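Local coordinates for protein neurotoxin (Clostridium botulinum, PDB 3N7L) that probably attaches the botulinum neurotoxin to nerve cells, through a receptor-binding domain that recognises gangliosides, at residues Y91-S96 / I201-R206; I108-V113 / Y130-N135; M156-G161 / L215-I220; L241-E246 / N301-N306; I285-I288 / T292-T295. One frame throughout, in Å; residues are numbered along the deposited sequence.

From the N terminus, contact 1 opens first, joining strand 91-93 to strand 202-211 and so the two sheets of the N-terminal jelly-roll. Contact 2 lies wholly within the loop that contact 1 spans, tying the 108-111 hairpin turn to the chain leaving strand 122-129; Ile93 and Leu112 touch between the two. Contact 3 crosses contact 1 along the chain and sets helix 217-226 on strand 154-159. The C-terminal trefoil region comes afterwards, in series. There contact 4 joins the loop before strand 246-251 to strand 302-308 and brackets contact 5, which folds a loop back on strand 283-287; a salt bridge between Asp244 and Lys286 links the pair.

Contact 1: Y91-S96 / I201-R206; sequences YTIIDS and INMWIR
The aromatic ring of Tyr91 is overlaid by the delta methyl of Ile201, in the buried layer between the two beta sheets of the N-terminal jelly-roll, a lectin-like sandwich of the concanavalin class. Strand 91-93 belongs to one sheet and strand 202-211 to the other, and the nearest CA atoms, those of Ile93 and Met203, are still 8.6 Å apart, so side chains alone span the gap. The methyl is a CH-pi donor: Ile201 CD1 lies 3.8 Å from the centroid of the Tyr91 ring, 20° off its normal, displaced toward the rim that carries CE2. Ile201 CG1 stands between the backbone N and carbonyl carbon (chi1 58°), with CD1 extended beyond it to meet the tyrosine coming from the opposite direction.

A second pair packs farther along the strands. Met203 runs out straight from its backbone, CG anti to N (chi1 169°) and SD continuing the line to the branch point of Ile93, while the bend at chi3 turns the CE methyl aside. Ile79 of strand 72-82 and Leu46 of strand 44-47 add to the apolar surroundings. Ile93 and Ile94 both face Ile105 of strand 102-108, a classic beta bulge at the place where the chain turns its corner. At the heart of the second pair, Met203 SD sits 3.6 Å from Ile93 CB and 3.8 Å from Ile93 CG2.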
# COMPACT_ATOMS: atom_id res chain seq x y z
N TYR A 91 -1.34 -2.22 20.94
CA TYR A 91 -1.03 -0.80 20.96
C TYR A 91 -2.29 0.02 20.72
O TYR A 91 -3.14 -0.36 19.90
CB TYR A 91 -0.06 -0.42 19.85
CG TYR A 91 1.38 -0.83 20.04
CD1 TYR A 91 2.29 0.01 20.68
CD2 TYR A 91 1.83 -2.05 19.56
CE1 TYR A 91 3.62 -0.35 20.82
CE2 TYR A 91 3.16 -2.42 19.69
CZ TYR A 91 4.05 -1.57 20.32
OH TYR A 91 5.37 -1.94 20.44
N THR A 92 -2.42 1.13 21.43
CA THR A 92 -3.54 2.03 21.19
C THR A 92 -2.83 3.07 20.34
O THR A 92 -1.72 3.48 20.67
CB THR A 92 -4.05 2.67 22.50
OG1 THR A 92 -4.58 1.65 23.35
CG2 THR A 92 -5.14 3.69 22.20
N ILE A 93 -3.45 3.48 19.23
CA ILE A 93 -2.82 4.45 18.33
C ILE A 93 -3.58 5.76 18.16
O ILE A 93 -2.97 6.82 17.97
CB ILE A 93 -2.57 3.83 16.94
CG1 ILE A 93 -3.86 3.17 16.43
CG2 ILE A 93 -1.47 2.77 17.04
CD1 ILE A 93 -3.76 2.66 15.00
N ILE A 94 -4.90 5.69 18.22
CA ILE A 94 -5.75 6.87 18.09
C ILE A 94 -6.78 6.67 19.20
O ILE A 94 -7.64 5.80 19.10
CB ILE A 94 -6.46 6.92 16.72
CG1 ILE A 94 -5.43 6.82 15.59
CG2 ILE A 94 -7.23 8.24 16.57
CD1 ILE A 94 -6.05 6.73 14.20
N ASP A 95 -6.67 7.48 20.25
CA ASP A 95 -7.55 7.34 21.39
C ASP A 95 -8.41 8.55 21.69
O ASP A 95 -7.94 9.69 21.67
CB ASP A 95 -6.73 7.01 22.64
CG ASP A 95 -7.60 6.65 23.83
OD1 ASP A 95 -8.15 5.53 23.83
OD2 ASP A 95 -7.75 7.49 24.74
N SER A 96 -9.68 8.30 22.00
CA SER A 96 -10.60 9.38 22.35
C SER A 96 -11.47 8.89 23.51
O SER A 96 -12.70 8.88 23.43
CB SER A 96 -11.46 9.76 21.14
OG SER A 96 -12.06 11.03 21.33
N ILE A 201 8.06 0.17 16.37
CA ILE A 201 7.28 0.35 15.16
C ILE A 201 6.94 1.81 14.87
O ILE A 201 6.94 2.65 15.77
CB ILE A 201 5.97 -0.46 15.21
CG1 ILE A 201 5.14 -0.03 16.42
CG2 ILE A 201 6.27 -1.94 15.27
CD1 ILE A 201 3.83 -0.80 16.58
N ASN A 202 6.66 2.09 13.60
CA ASN A 202 6.29 3.44 13.18
C ASN A 202 4.90 3.43 12.56
O ASN A 202 4.42 2.41 12.09
CB ASN A 202 7.28 4.01 12.16
CG ASN A 202 8.64 4.29 12.77
OD1 ASN A 202 9.57 3.51 12.60
ND2 ASN A 202 8.74 5.40 13.48
N MET A 203 4.28 4.61 12.57
CA MET A 203 2.96 4.79 12.02
C MET A 203 2.91 6.12 11.29
O MET A 203 3.47 7.12 11.75
CB MET A 203 1.93 4.79 13.16
CG MET A 203 0.53 5.22 12.77
SD MET A 203 -0.61 5.04 14.17
CE MET A 203 -0.14 6.44 15.17
N TRP A 204 2.26 6.12 10.13
CA TRP A 204 2.11 7.32 9.32
C TRP A 204 0.61 7.56 9.16
O TRP A 204 -0.12 6.63 8.85
CB TRP A 204 2.73 7.14 7.94
CG TRP A 204 4.22 7.04 7.90
CD1 TRP A 204 5.10 8.05 7.65
CD2 TRP A 204 5.00 5.86 8.10
NE1 TRP A 204 6.39 7.57 7.67
CE2 TRP A 204 6.36 6.23 7.95
CE3 TRP A 204 4.69 4.53 8.39
CZ2 TRP A 204 7.40 5.31 8.08
CZ3 TRP A 204 5.73 3.61 8.52
CH2 TRP A 204 7.07 4.01 8.36
N ILE A 205 0.17 8.79 9.37
CA ILE A 205 -1.24 9.12 9.22
C ILE A 205 -1.38 10.25 8.23
O ILE A 205 -0.56 11.17 8.19
CB ILE A 205 -1.88 9.55 10.55
CG1 ILE A 205 -1.93 8.37 11.52
CG2 ILE A 205 -3.28 10.10 10.29
CD1 ILE A 205 -2.76 7.20 11.04
N ARG A 206 -2.45 10.21 7.45
CA ARG A 206 -2.69 11.22 6.44
C ARG A 206 -4.19 11.47 6.29
O ARG A 206 -4.98 10.53 6.27
CB ARG A 206 -2.07 10.72 5.13
CG ARG A 206 -2.49 11.47 3.91
CD ARG A 206 -2.58 10.55 2.72
NE ARG A 206 -3.63 11.05 1.86
CZ ARG A 206 -3.92 10.59 0.65
NH1 ARG A 206 -4.91 11.16 -0.01
NH2 ARG A 206 -3.24 9.59 0.11

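Contact 2: I108-V113 / Y130-N135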
# COMPACT_ATOMS: atom_id res chain seq x y z
N ILE A 108 -3.40 -5.14 17.44
CA ILE A 108 -2.87 -6.27 18.19
C ILE A 108 -2.83 -7.43 17.20
O ILE A 108 -3.80 -7.69 16.50
CB ILE A 108 -3.74 -6.62 19.43
CG1 ILE A 108 -3.08 -7.74 20.23
CG2 ILE A 108 -5.15 -7.01 19.02
CD1 ILE A 108 -3.74 -8.01 21.57
N SER A 109 -1.68 -8.10 17.13
CA SER A 109 -1.50 -9.19 16.17
C SER A 109 -1.82 -8.62 14.79
O SER A 109 -1.41 -7.50 14.47
CB SER A 109 -2.43 -10.36 16.48
OG SER A 109 -2.11 -10.92 17.74
N ASN A 110 -2.57 -9.36 13.99
CA ASN A 110 -2.93 -8.89 12.65
C ASN A 110 -4.28 -8.15 12.65
O ASN A 110 -4.94 -8.07 11.61
CB ASN A 110 -2.97 -10.06 11.65
CG ASN A 110 -3.91 -11.19 12.09
OD1 ASN A 110 -4.57 -11.81 11.26
ND2 ASN A 110 -3.95 -11.46 13.38
N PHE A 111 -4.67 -7.62 13.80
CA PHE A 111 -5.95 -6.90 13.93
C PHE A 111 -5.87 -5.39 14.15
O PHE A 111 -5.01 -4.90 14.88
CB PHE A 111 -6.79 -7.44 15.11
CG PHE A 111 -7.19 -8.87 14.99
CD1 PHE A 111 -6.31 -9.89 15.34
CD2 PHE A 111 -8.46 -9.22 14.53
CE1 PHE A 111 -6.68 -11.22 15.24
CE2 PHE A 111 -8.84 -10.55 14.42
CZ PHE A 111 -7.95 -11.56 14.77
N LEU A 112 -6.80 -4.68 13.51
CA LEU A 112 -6.95 -3.24 13.68
C LEU A 112 -8.36 -3.20 14.27
O LEU A 112 -9.31 -3.66 13.63
CB LEU A 112 -6.95 -2.50 12.34
CG LEU A 112 -7.29 -1.01 12.46
CD1 LEU A 112 -6.08 -0.26 12.99
CD2 LEU A 112 -7.69 -0.45 11.10
N VAL A 113 -8.51 -2.69 15.48
CA VAL A 113 -9.83 -2.68 16.09
C VAL A 113 -10.34 -1.33 16.59
O VAL A 113 -9.60 -0.53 17.17
CB VAL A 113 -9.93 -3.77 17.21
CG1 VAL A 113 -8.56 -4.32 17.54
CG2 VAL A 113 -10.61 -3.22 18.45
N TYR A 130 -5.89 -8.55 8.88
CA TYR A 130 -5.30 -8.75 7.57
C TYR A 130 -4.96 -10.22 7.30
O TYR A 130 -4.76 -11.00 8.22
CB TYR A 130 -4.07 -7.84 7.38
CG TYR A 130 -2.81 -8.19 8.15
CD1 TYR A 130 -2.39 -7.42 9.24
CD2 TYR A 130 -1.99 -9.24 7.73
CE1 TYR A 130 -1.17 -7.68 9.88
CE2 TYR A 130 -0.77 -9.51 8.36
CZ TYR A 130 -0.36 -8.73 9.43
OH TYR A 130 0.86 -8.98 10.02
N ASP A 131 -4.92 -10.58 6.02
CA ASP A 131 -4.61 -11.95 5.61
C ASP A 131 -3.12 -12.22 5.80
O ASP A 131 -2.29 -11.74 5.04
CB ASP A 131 -4.98 -12.15 4.14
CG ASP A 131 -4.81 -13.59 3.69
OD1 ASP A 131 -3.79 -14.21 4.04
OD2 ASP A 131 -5.70 -14.09 2.97
N ILE A 132 -2.79 -13.01 6.82
CA ILE A 132 -1.40 -13.30 7.10
C ILE A 132 -0.67 -14.00 5.96
O ILE A 132 0.47 -13.65 5.64
CB ILE A 132 -1.26 -14.14 8.39
CG1 ILE A 132 -1.87 -13.36 9.56
CG2 ILE A 132 0.21 -14.44 8.67
CD1 ILE A 132 -1.82 -14.09 10.89
N SER A 133 -1.33 -14.96 5.32
CA SER A 133 -0.71 -15.69 4.22
C SER A 133 -0.31 -14.79 3.05
O SER A 133 0.65 -15.08 2.33
CB SER A 133 -1.64 -16.80 3.72
OG SER A 133 -2.70 -16.27 2.94
N LYS A 134 -1.03 -13.69 2.86
CA LYS A 134 -0.74 -12.77 1.78
C LYS A 134 0.17 -11.62 2.20
O LYS A 134 0.48 -10.75 1.39
CB LYS A 134 -2.03 -12.17 1.22
CG LYS A 134 -2.99 -13.18 0.63
CD LYS A 134 -4.21 -12.47 0.09
CE LYS A 134 -5.18 -13.45 -0.53
NZ LYS A 134 -6.39 -12.74 -1.01
N ASN A 135 0.58 -11.60 3.46
CA ASN A 135 1.44 -10.53 3.96
C ASN A 135 2.45 -11.09 4.94
O ASN A 135 2.54 -10.63 6.08
CB ASN A 135 0.58 -9.46 4.64
CG ASN A 135 -0.44 -8.86 3.70
OD1 ASN A 135 -0.13 -7.97 2.91
ND2 ASN A 135 -1.67 -9.36 3.76
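This is a turn-to-loop contact in the jelly-roll, where the type II' beta turn from Ile108 to Phe111, between strands 102-108 and 111-117, meets the chain just after strand 122-129. One backbone bond joins them: Tyr130 N donates to Asn110 O at 2.9 Å. Beside it, Asn110 CB covers one face of the Tyr130 ring, 3.5 Å from the centroid and 15° off the normal, a CH-pi contact. A chi1 of 73° sets the ring between its own N and carbonyl carbon, with one face turned to Asn110 CB. Ile132 crosses the Asn110 side chain at about a right angle, its CG1 and CD1 resting against the amide carbon CG at 3.9 and 3.8 Å. Farther along, Asp131 OD1 accepts from Lys134 N, an Asx motif, and also from Ser133 OG. Lys134 forms a salt bridge with Asp357, in the C-terminal region. Trp84 meets the Tyr130 ring edge-to-face, while Phe111 begins strand 111-117, which pairs with strands 102-108 and 122-129.

Contact 3: M156-G161 / L215-I220; sequences MIYING and LDDKDI
The end of strand 154-159 and the turn beyond it approach the first turn of helix 217-226, the nearest CA atoms being those of Gly161 and Ile220 at 6.1 Å. The helix follows the last strand of the N-terminal jelly-roll and packs against its sheet where strand 154-159 turns back toward strand 162-168. Tyr158 and Ile220 carry much of the contact. The tyrosine CG lies anti to the carbonyl carbon (chi1 -59°), sending the ring toward the helix, and the delta methyl of Ile220 lies over the middle of one ring face, though the closeness of the modelled approach is doubtful. The other branch of the isoleucine, CG2, reaches the turn, touching Gly161 CA at 3.9 Å.

At the rim the phenol reaches the solvent-exposed Asp217. Ring and carboxylate planes stand 80° apart, and the hydroxyl approaches the acid from above the carboxylate plane rather than at its edge. Asp216, the residue before, is the N-cap of the same helix, and its OD2 accepts from Asp219 N at 2.7 Å in an almost straight bond of 173°. From this capped helix start Asp217 reaches the hydroxyl and Ile220 the ring face. Thr146 and Leu163 of the adjoining strands pack beside Ile220 and Tyr158 respectively. The polar link itself is Tyr158 OH donating to Asp217 OD1 at 3.1 Å.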
# COMPACT_ATOMS: atom_id res chain seq x y z
N MET A 156 -19.77 -0.23 11.37
CA MET A 156 -19.17 -0.91 10.23
C MET A 156 -17.75 -0.43 9.95
O MET A 156 -17.43 0.74 10.15
CB MET A 156 -20.01 -0.69 8.96
CG MET A 156 -21.50 -0.96 9.12
SD MET A 156 -22.41 -0.76 7.57
CE MET A 156 -22.56 1.01 7.48
N ILE A 157 -16.89 -1.33 9.49
CA ILE A 157 -15.53 -0.93 9.17
C ILE A 157 -15.18 -1.34 7.74
O ILE A 157 -15.44 -2.47 7.32
CB ILE A 157 -14.48 -1.52 10.15
CG1 ILE A 157 -13.09 -1.01 9.77
CG2 ILE A 157 -14.49 -3.04 10.12
CD1 ILE A 157 -12.03 -1.26 10.82
N TYR A 158 -14.63 -0.39 7.00
CA TYR A 158 -14.23 -0.61 5.62
C TYR A 158 -12.72 -0.40 5.50
O TYR A 158 -12.13 0.41 6.22
CB TYR A 158 -14.92 0.40 4.70
CG TYR A 158 -16.44 0.38 4.72
CD1 TYR A 158 -17.15 -0.17 3.64
CD2 TYR A 158 -17.16 0.96 5.77
CE1 TYR A 158 -18.55 -0.14 3.61
CE2 TYR A 158 -18.56 0.99 5.75
CZ TYR A 158 -19.25 0.45 4.66
OH TYR A 158 -20.62 0.51 4.61
N ILE A 159 -12.10 -1.14 4.60
CA ILE A 159 -10.67 -1.03 4.34
C ILE A 159 -10.55 -0.88 2.84
O ILE A 159 -11.03 -1.72 2.09
CB ILE A 159 -9.91 -2.28 4.82
CG1 ILE A 159 -10.01 -2.39 6.35
CG2 ILE A 159 -8.45 -2.22 4.38
CD1 ILE A 159 -9.44 -1.20 7.10
N ASN A 160 -9.91 0.20 2.41
CA ASN A 160 -9.75 0.49 0.98
C ASN A 160 -11.09 0.43 0.25
O ASN A 160 -11.19 -0.08 -0.86
CB ASN A 160 -8.76 -0.49 0.34
CG ASN A 160 -7.37 -0.37 0.94
OD1 ASN A 160 -6.97 0.72 1.35
ND2 ASN A 160 -6.63 -1.48 0.99
N GLY A 161 -12.12 0.98 0.89
CA GLY A 161 -13.44 1.01 0.29
C GLY A 161 -14.24 -0.28 0.35
O GLY A 161 -15.40 -0.29 -0.09
N LEU A 215 -21.57 7.49 6.50
CA LEU A 215 -21.22 7.41 5.09
C LEU A 215 -21.59 6.05 4.51
O LEU A 215 -21.33 5.02 5.13
CB LEU A 215 -19.71 7.62 4.90
CG LEU A 215 -19.07 8.93 5.36
CD1 LEU A 215 -17.58 8.87 5.05
CD2 LEU A 215 -19.71 10.12 4.66
N ASP A 216 -22.19 6.04 3.33
CA ASP A 216 -22.55 4.77 2.70
C ASP A 216 -21.41 4.32 1.79
O ASP A 216 -20.46 5.06 1.56
CB ASP A 216 -23.86 4.91 1.93
CG ASP A 216 -23.78 5.92 0.81
OD1 ASP A 216 -24.83 6.54 0.50
OD2 ASP A 216 -22.69 6.09 0.22
N ASP A 217 -21.52 3.10 1.26
CA ASP A 217 -20.50 2.54 0.38
C ASP A 217 -20.04 3.50 -0.71
O ASP A 217 -18.84 3.75 -0.86
CB ASP A 217 -21.01 1.25 -0.27
CG ASP A 217 -20.97 0.07 0.69
OD1 ASP A 217 -21.72 0.08 1.70
OD2 ASP A 217 -20.19 -0.88 0.43
N LYS A 218 -20.99 4.02 -1.48
CA LYS A 218 -20.67 4.94 -2.57
C LYS A 218 -19.87 6.14 -2.07
O LYS A 218 -18.81 6.45 -2.62
CB LYS A 218 -21.96 5.42 -3.24
CG LYS A 218 -21.73 6.32 -4.44
CD LYS A 218 -23.04 6.67 -5.14
CE LYS A 218 -22.81 7.54 -6.36
NZ LYS A 218 -24.08 7.84 -7.08
N ASP A 219 -20.38 6.81 -1.04
CA ASP A 219 -19.71 7.98 -0.48
C ASP A 219 -18.27 7.62 -0.11
O ASP A 219 -17.33 8.33 -0.47
CB ASP A 219 -20.44 8.47 0.78
CG ASP A 219 -21.83 9.01 0.49
OD1 ASP A 219 -22.56 9.35 1.45
OD2 ASP A 219 -22.18 9.10 -0.70
N ILE A 220 -18.13 6.52 0.63
CA ILE A 220 -16.83 6.01 1.09
C ILE A 220 -15.84 5.89 -0.06
O ILE A 220 -14.74 6.42 -0.00
CB ILE A 220 -16.99 4.60 1.73
CG1 ILE A 220 -17.62 4.73 3.11
CG2 ILE A 220 -15.65 3.88 1.83
CD1 ILE A 220 -17.95 3.42 3.73

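Contact 4: L241-E246 / N301-N306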
# COMPACT_ATOMS: atom_id res chain seq x y z
N LEU A 241 5.69 5.37 -6.98
CA LEU A 241 6.78 4.64 -7.63
C LEU A 241 7.68 5.67 -8.32
O LEU A 241 7.18 6.64 -8.92
CB LEU A 241 6.23 3.65 -8.66
CG LEU A 241 7.22 2.66 -9.29
CD1 LEU A 241 7.70 1.67 -8.24
CD2 LEU A 241 6.57 1.92 -10.44
N ARG A 242 8.99 5.50 -8.22
CA ARG A 242 9.89 6.46 -8.84
C ARG A 242 10.94 5.89 -9.76
O ARG A 242 11.30 4.71 -9.67
CB ARG A 242 10.59 7.30 -7.76
CG ARG A 242 9.66 7.91 -6.74
CD ARG A 242 10.31 9.10 -6.05
NE ARG A 242 11.72 8.87 -5.77
CZ ARG A 242 12.20 8.24 -4.70
NH1 ARG A 242 13.51 8.10 -4.55
NH2 ARG A 242 11.38 7.78 -3.77
N TYR A 243 11.42 6.73 -10.67
CA TYR A 243 12.47 6.36 -11.61
C TYR A 243 13.79 6.52 -10.85
O TYR A 243 13.82 7.16 -9.79
CB TYR A 243 12.47 7.31 -12.82
CG TYR A 243 11.29 7.13 -13.76
CD1 TYR A 243 10.26 8.08 -13.81
CD2 TYR A 243 11.20 6.02 -14.59
CE1 TYR A 243 9.16 7.90 -14.68
CE2 TYR A 243 10.12 5.84 -15.46
CZ TYR A 243 9.11 6.78 -15.50
OH TYR A 243 8.05 6.58 -16.36
N ASP A 244 14.86 5.93 -11.36
CA ASP A 244 16.19 6.06 -10.76
C ASP A 244 16.28 5.57 -9.31
O ASP A 244 17.00 6.16 -8.51
CB ASP A 244 16.62 7.54 -10.80
CG ASP A 244 16.31 8.21 -12.13
OD1 ASP A 244 16.15 9.45 -12.13
OD2 ASP A 244 16.24 7.51 -13.17
N LYS A 245 15.57 4.49 -8.98
CA LYS A 245 15.59 3.94 -7.62
C LYS A 245 15.53 2.41 -7.68
O LYS A 245 14.78 1.84 -8.48
CB LYS A 245 14.42 4.49 -6.82
CG LYS A 245 14.30 3.97 -5.38
CD LYS A 245 13.18 4.71 -4.63
CE LYS A 245 12.93 4.14 -3.23
NZ LYS A 245 14.17 4.05 -2.41
N GLU A 246 16.32 1.76 -6.84
CA GLU A 246 16.35 0.30 -6.80
C GLU A 246 15.07 -0.28 -6.19
O GLU A 246 14.59 0.20 -5.16
CB GLU A 246 17.56 -0.18 -6.00
CG GLU A 246 18.88 -0.05 -6.74
CD GLU A 246 20.05 -0.64 -5.96
OE1 GLU A 246 21.07 -0.98 -6.59
OE2 GLU A 246 19.95 -0.77 -4.72
N ASN A 301 3.35 6.10 -19.25
CA ASN A 301 4.77 6.37 -19.47
C ASN A 301 5.45 5.20 -20.20
O ASN A 301 5.07 4.04 -20.02
CB ASN A 301 5.51 6.56 -18.14
CG ASN A 301 5.22 7.90 -17.48
OD1 ASN A 301 4.36 8.66 -17.92
ND2 ASN A 301 5.94 8.18 -16.40
N VAL A 302 6.43 5.52 -21.04
CA VAL A 302 7.19 4.49 -21.74
C VAL A 302 8.52 4.44 -20.99
O VAL A 302 9.14 5.48 -20.75
CB VAL A 302 7.43 4.86 -23.22
CG1 VAL A 302 8.14 3.71 -23.94
CG2 VAL A 302 6.10 5.16 -23.91
N LEU A 303 8.95 3.25 -20.60
CA LEU A 303 10.18 3.10 -19.81
C LEU A 303 10.92 1.80 -20.07
O LEU A 303 10.49 0.97 -20.87
CB LEU A 303 9.79 3.18 -18.32
CG LEU A 303 8.60 2.29 -17.92
CD1 LEU A 303 9.05 0.84 -17.80
CD2 LEU A 303 8.00 2.76 -16.60
N TYR A 304 12.06 1.62 -19.39
CA TYR A 304 12.83 0.39 -19.51
C TYR A 304 13.44 0.05 -18.15
O TYR A 304 13.40 0.86 -17.22
CB TYR A 304 13.90 0.47 -20.61
CG TYR A 304 15.02 1.48 -20.41
CD1 TYR A 304 14.84 2.82 -20.74
CD2 TYR A 304 16.26 1.08 -19.91
CE1 TYR A 304 15.88 3.75 -20.60
CE2 TYR A 304 17.31 1.99 -19.76
CZ TYR A 304 17.11 3.32 -20.10
OH TYR A 304 18.14 4.23 -19.95
N PHE A 305 14.00 -1.14 -18.03
CA PHE A 305 14.58 -1.58 -16.77
C PHE A 305 16.06 -1.91 -16.81
O PHE A 305 16.51 -2.64 -17.68
CB PHE A 305 13.83 -2.81 -16.23
CG PHE A 305 12.35 -2.60 -16.08
CD1 PHE A 305 11.47 -2.97 -17.09
CD2 PHE A 305 11.83 -2.04 -14.91
CE1 PHE A 305 10.09 -2.78 -16.95
CE2 PHE A 305 10.46 -1.85 -14.76
CZ PHE A 305 9.59 -2.22 -15.78
N ASN A 306 16.80 -1.38 -15.85
CA ASN A 306 18.24 -1.64 -15.73
C ASN A 306 18.42 -2.52 -14.50
O ASN A 306 17.58 -2.51 -13.60
CB ASN A 306 19.01 -0.33 -15.52
CG ASN A 306 19.48 0.31 -16.81
OD1 ASN A 306 19.84 1.48 -16.84
ND2 ASN A 306 19.49 -0.46 -17.89
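Tyr243 and Asn301 both place CG anti to their own carbonyl carbon (chi1 -71° and -74°), and these torsions bring the phenol hydroxyl and the amide together. Leu303 CD2 meets the same hydroxyl end of the ring. The Asn301 amide is nearly coplanar with the tyrosine ring, 14° apart, and comes to it at the edge; Asn301 CB is 3.1 Å from Tyr243 OH.

Leu303 crosses the phenol at about a right angle. Its CB lies close to the ring plane at the edge, 3.9 Å from Tyr243 CE2, and its CD2 stands 3.8 Å from Tyr243 OH. All three residues are buried in the C-terminal beta-trefoil, where the loop before strand 246-251 packs on strand 302-308. The CA atoms of Tyr243 and Leu303 are 9.1 Å apart, a gap bridged by the two side chains. Ile285 and Arg287 of strand 283-287, neighbour to strand 302-308, also touch the tyrosine side chain, and Val297 packs on it from the loop between them. Tyr243 is joined to Thr295 by a backbone hydrogen bond.

Contact 5: I285-I288 / T292-T295. With SO4 (sulfate ion), chain C.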
# COMPACT_ATOMS: atom_id res chain seq x y z
N ILE A 285 14.11 1.59 -12.64
CA ILE A 285 13.23 1.99 -13.72
C ILE A 285 13.76 3.27 -14.36
O ILE A 285 14.08 4.23 -13.67
CB ILE A 285 11.79 2.21 -13.19
CG1 ILE A 285 11.40 1.02 -12.31
CG2 ILE A 285 10.81 2.33 -14.36
CD1 ILE A 285 10.10 1.24 -11.52
N LYS A 286 13.87 3.27 -15.69
CA LYS A 286 14.37 4.43 -16.43
C LYS A 286 13.32 4.93 -17.41
O LYS A 286 12.75 4.15 -18.17
CB LYS A 286 15.65 4.07 -17.18
CG LYS A 286 16.76 3.54 -16.27
CD LYS A 286 17.20 4.60 -15.26
CE LYS A 286 17.89 5.78 -15.94
NZ LYS A 286 18.22 6.88 -14.98
N ARG A 287 13.08 6.23 -17.38
CA ARG A 287 12.07 6.86 -18.22
C ARG A 287 12.49 7.16 -19.66
O ARG A 287 13.62 7.59 -19.92
CB ARG A 287 11.63 8.14 -17.52
CG ARG A 287 10.84 9.12 -18.34
CD ARG A 287 10.67 10.40 -17.53
NE ARG A 287 10.29 11.55 -18.34
CZ ARG A 287 9.05 11.78 -18.77
NH1 ARG A 287 8.07 10.95 -18.45
NH2 ARG A 287 8.80 12.86 -19.50
N ILE A 288 11.58 6.91 -20.59
CA ILE A 288 11.82 7.20 -22.00
C ILE A 288 10.83 8.29 -22.46
O ILE A 288 11.24 9.29 -23.03
CB ILE A 288 11.62 5.97 -22.90
CG1 ILE A 288 12.58 4.85 -22.47
CG2 ILE A 288 11.88 6.34 -24.35
CD1 ILE A 288 12.31 3.53 -23.18
N THR A 292 4.19 14.36 -17.55
CA THR A 292 4.89 15.00 -16.44
C THR A 292 6.29 14.42 -16.32
O THR A 292 6.51 13.26 -16.66
CB THR A 292 4.13 14.79 -15.12
OG1 THR A 292 2.76 15.17 -15.28
CG2 THR A 292 4.76 15.62 -14.00
N ASN A 293 7.22 15.22 -15.83
CA ASN A 293 8.61 14.78 -15.65
C ASN A 293 9.06 15.20 -14.25
O ASN A 293 9.83 16.14 -14.10
CB ASN A 293 9.49 15.44 -16.72
CG ASN A 293 10.87 14.82 -16.80
OD1 ASN A 293 11.70 15.24 -17.61
ND2 ASN A 293 11.13 13.82 -15.97
N ASP A 294 8.56 14.49 -13.24
CA ASP A 294 8.87 14.80 -11.85
C ASP A 294 9.48 13.63 -11.07
O ASP A 294 9.39 13.61 -9.84
CB ASP A 294 7.59 15.24 -11.14
CG ASP A 294 6.62 14.09 -10.93
OD1 ASP A 294 6.76 13.07 -11.64
OD2 ASP A 294 5.73 14.20 -10.07
N THR A 295 10.07 12.67 -11.77
CA THR A 295 10.69 11.49 -11.14
C THR A 295 9.69 10.38 -10.79
O THR A 295 10.08 9.23 -10.60
CB THR A 295 11.50 11.89 -9.88
OG1 THR A 295 12.50 12.85 -10.24
CG2 THR A 295 12.19 10.68 -9.27
S SO4 C . 0.07 12.62 -16.35
O1 SO4 C . 1.51 12.50 -16.61
O2 SO4 C . -0.23 13.98 -15.87
O3 SO4 C . -0.36 11.63 -15.31
O4 SO4 C . -0.65 12.32 -17.60
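Over one face of the Arg287 guanidinium lie Asn293 CB and the carbonyl oxygen of Thr292, while the Asn293 amide is tilted 32° from the guanidinium plane and crosses the arginine side chain obliquely. The contact sits at the surface of the C-terminal beta-trefoil, where the chain leaves strand 283-287 and loops back on the way to strand 302-308. Arg287 reaches the loop with CG anti to the backbone N (chi1 166°) and an extended chain to NE. Thr292 O is 3.6 Å from Arg287 CZ, above the cation rather than in line with an N-H, and the angle at NH1 is too poor for a hydrogen bond. The contact is van der Waals, with some electrostatic attraction likely between the carbonyl and the cation. The polar end is held instead by Gly290, whose carbonyl oxygen accepts from Arg287 NH2.

Thr292 also meets a sulfate ion, probably from the crystallisation liquor and also bound by Asn231. With OG1 beside its own backbone N (chi1 -52°), the threonine offers both groups to one sulfate oxygen: Thr292 OG1 donates to sulfate O1 at 3.2 Å, and Thr292 N makes a weak bond to the same O1 at 3.4 Å.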